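Long-range contact in B-cell lymphoma 3-encoded protein (Homo sapiens, PDB 1K1A), which contributes to regulating NF-kappa-B target genes, blocking nuclear entry of the p50 subunit and acting as a transcriptional activator in the nucleus: residues D108-R112 with G139-V145. Numbering follows the deposited sequence.
Sequences DLEAR and GADIDAV
Two equivalent loops of successive repeats in the ankyrin repeat domain, 108-112 and 139-145, lie side by side, CA atoms of Leu109 and Ala140 5.5 Å apart. Gly139, just after helix 129-137, has phi/psi 107/3, where a CB would jam against the preceding carbonyl; a water links its O (2.8 Å) to Glu110 OE1 (2.6 Å). Small Ala140 lets Leu109 approach (CD1 to CB 4.2 Å), both also touching Leu135. Glu110 (chi1 m, chi2 -33°) is long enough to cross to the next repeat, where OE1 accepts from Asp141 N (2.8 Å, 167°); a second water joins Glu110 OE2 (3.1 Å) to Asp141 O (2.7 Å). In the ankyrin fold a long loop follows each helix pair; these two form type I turns, 108-111 and 141-144, each opened by an Asx turn, Asp108 OD1 to Glu110 N (3.0 Å) and Asp141 OD1 to Asp143 N (3.1 Å), both chi1 t. Asp143 OD1 hydrogen-bonds Asn175 N of the next repeat. Small Ala144, CB directed toward 108-112, leaves room for Glu110 OE2 (3.7 Å from CB). Val145 O weakly accepts from NH1 of long Arg112 (3.2 Å; chi1, chi2 m, m).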
ATOM      1  N   ASP A 108       2.590 -12.123  -2.056  1.00 18.84           N
ATOM      2  CA  ASP A 108       3.752 -11.440  -1.477  1.00 17.67           C
ATOM      3  C   ASP A 108       3.438  -9.970  -1.303  1.00 16.33           C
ATOM      4  O   ASP A 108       3.274  -9.245  -2.283  1.00 15.37           O
ATOM      5  CB  ASP A 108       4.961 -11.599  -2.406  1.00 18.32           C
ATOM      6  CG  ASP A 108       6.286 -11.254  -1.727  1.00 20.41           C
ATOM      7  OD1 ASP A 108       6.296 -10.517  -0.702  1.00 21.62           O
ATOM      8  OD2 ASP A 108       7.376 -11.685  -2.159  1.00 22.53           O
ATOM      9  N   LEU A 109       3.353  -9.516  -0.059  1.00 14.75           N
ATOM     10  CA  LEU A 109       3.001  -8.112   0.188  1.00 14.44           C
ATOM     11  C   LEU A 109       4.150  -7.156  -0.077  1.00 14.10           C
ATOM     12  O   LEU A 109       3.990  -5.931   0.005  1.00 14.36           O
ATOM     13  CB  LEU A 109       2.449  -7.919   1.604  1.00 14.27           C
ATOM     14  CG  LEU A 109       1.099  -8.596   1.889  1.00 14.84           C
ATOM     15  CD1 LEU A 109       0.759  -8.529   3.378  1.00 15.66           C
ATOM     16  CD2 LEU A 109      -0.028  -7.995   1.049  1.00 14.84           C
ATOM     17  N   GLU A 110       5.312  -7.696  -0.410  1.00 13.89           N
ATOM     18  CA  GLU A 110       6.449  -6.833  -0.735  1.00 14.02           C
ATOM     19  C   GLU A 110       6.508  -6.515  -2.230  1.00 13.59           C
ATOM     20  O   GLU A 110       7.430  -5.844  -2.698  1.00 12.36           O
ATOM     21  CB  GLU A 110       7.755  -7.451  -0.243  1.00 14.54           C
ATOM     22  CG  GLU A 110       7.847  -7.507   1.275  1.00 16.61           C
ATOM     23  CD  GLU A 110       7.141  -6.339   1.945  1.00 20.05           C
ATOM     24  OE1 GLU A 110       6.257  -6.590   2.791  1.00 22.06           O
ATOM     25  OE2 GLU A 110       7.465  -5.170   1.637  1.00 21.60           O
ATOM     26  N   ALA A 111       5.496  -6.968  -2.967  1.00 13.49           N
ATOM     27  CA  ALA A 111       5.403  -6.685  -4.406  1.00 13.16           C
ATOM     28  C   ALA A 111       5.525  -5.188  -4.715  1.00 13.10           C
ATOM     29  O   ALA A 111       4.906  -4.354  -4.050  1.00 12.67           O
ATOM     30  CB  ALA A 111       4.083  -7.234  -4.972  1.00 12.73           C
ATOM     31  N   ARG A 112       6.298  -4.851  -5.742  1.00 13.51           N
ATOM     32  CA  ARG A 112       6.480  -3.452  -6.140  1.00 13.57           C
ATOM     33  C   ARG A 112       5.808  -3.190  -7.490  1.00 13.15           C
ATOM     34  O   ARG A 112       6.051  -3.925  -8.449  1.00 13.15           O
ATOM     35  CB  ARG A 112       7.974  -3.094  -6.233  1.00 13.53           C
ATOM     36  CG  ARG A 112       8.839  -3.563  -5.030  1.00 17.07           C
ATOM     37  CD  ARG A 112       8.412  -2.980  -3.699  1.00 19.55           C
ATOM     38  NE  ARG A 112       9.199  -3.487  -2.561  1.00 20.45           N
ATOM     39  CZ  ARG A 112      10.396  -3.019  -2.218  1.00 22.69           C
ATOM     40  NH1 ARG A 112      10.966  -2.062  -2.937  1.00 23.18           N
ATOM     41  NH2 ARG A 112      11.035  -3.520  -1.164  1.00 23.87           N
ATOM     42  N   GLY A 139       1.758  -9.078   7.856  1.00 16.98           N
ATOM     43  CA  GLY A 139       3.164  -9.259   7.534  1.00 17.07           C
ATOM     44  C   GLY A 139       3.863  -8.264   6.613  1.00 16.76           C
ATOM     45  O   GLY A 139       5.042  -8.462   6.300  1.00 17.25           O
ATOM     46  N   ALA A 140       3.172  -7.212   6.176  1.00 16.15           N
ATOM     47  CA  ALA A 140       3.808  -6.205   5.318  1.00 16.01           C
ATOM     48  C   ALA A 140       4.987  -5.534   6.034  1.00 16.41           C
ATOM     49  O   ALA A 140       4.888  -5.183   7.211  1.00 16.64           O
ATOM     50  CB  ALA A 140       2.807  -5.163   4.875  1.00 15.95           C
ATOM     51  N   ASP A 141       6.097  -5.369   5.313  1.00 16.28           N
ATOM     52  CA  ASP A 141       7.301  -4.758   5.861  1.00 16.28           C
ATOM     53  C   ASP A 141       7.051  -3.261   6.054  1.00 15.89           C
ATOM     54  O   ASP A 141       6.910  -2.515   5.086  1.00 15.04           O
ATOM     55  CB  ASP A 141       8.477  -4.984   4.911  1.00 16.93           C
ATOM     56  CG  ASP A 141       9.823  -4.682   5.556  1.00 19.73           C
ATOM     57  OD1 ASP A 141       9.860  -3.897   6.527  1.00 19.72           O
ATOM     58  OD2 ASP A 141      10.894  -5.193   5.162  1.00 22.66           O
ATOM     59  N   ILE A 142       6.985  -2.837   7.316  1.00 15.59           N
ATOM     60  CA  ILE A 142       6.665  -1.451   7.655  1.00 15.63           C
ATOM     61  C   ILE A 142       7.760  -0.452   7.277  1.00 16.36           C
ATOM     62  O   ILE A 142       7.500   0.753   7.187  1.00 16.00           O
ATOM     63  CB  ILE A 142       6.331  -1.328   9.154  1.00 16.08           C
ATOM     64  CG1 ILE A 142       5.701   0.038   9.442  1.00 16.03           C
ATOM     65  CG2 ILE A 142       7.588  -1.560  10.004  1.00 15.20           C
ATOM     66  CD1 ILE A 142       5.010   0.129  10.774  1.00 18.46           C
ATOM     67  N   ASP A 143       8.973  -0.946   7.046  1.00 16.57           N
ATOM     68  CA  ASP A 143      10.103  -0.075   6.713  1.00 17.90           C
ATOM     69  C   ASP A 143      10.510  -0.187   5.239  1.00 18.49           C
ATOM     70  O   ASP A 143      11.531   0.375   4.829  1.00 18.91           O
ATOM     71  CB  ASP A 143      11.322  -0.398   7.585  1.00 17.77           C
ATOM     72  CG  ASP A 143      11.096  -0.095   9.071  1.00 19.00           C
ATOM     73  OD1 ASP A 143      10.608   1.008   9.416  1.00 17.18           O
ATOM     74  OD2 ASP A 143      11.412  -0.903   9.971  1.00 21.83           O
ATOM     75  N   ALA A 144       9.734  -0.909   4.443  1.00 18.81           N
ATOM     76  CA  ALA A 144      10.072  -1.069   3.023  1.00 19.39           C
ATOM     77  C   ALA A 144      10.306   0.269   2.304  1.00 19.90           C
ATOM     78  O   ALA A 144       9.516   1.206   2.450  1.00 19.34           O
ATOM     79  CB  ALA A 144       9.003  -1.868   2.309  1.00 19.34           C
ATOM     80  N   VAL A 145      11.395   0.353   1.535  1.00 21.05           N
ATOM     81  CA  VAL A 145      11.702   1.557   0.768  1.00 22.47           C
ATOM     82  C   VAL A 145      11.576   1.302  -0.730  1.00 23.63           C
ATOM     83  O   VAL A 145      12.207   0.394  -1.280  1.00 23.95           O
ATOM     84  CB  VAL A 145      13.123   2.126   1.063  1.00 22.84           C
ATOM     85  CG1 VAL A 145      13.378   2.227   2.573  1.00 22.05           C
ATOM     86  CG2 VAL A 145      14.191   1.286   0.399  1.00 22.69           C
TER
HETATM   87  O   HOH W   1       5.659  -2.917   2.733  1.00 12.94           O
HETATM   88  O   HOH W   2       5.879  -8.984   3.630  1.00 21.78           O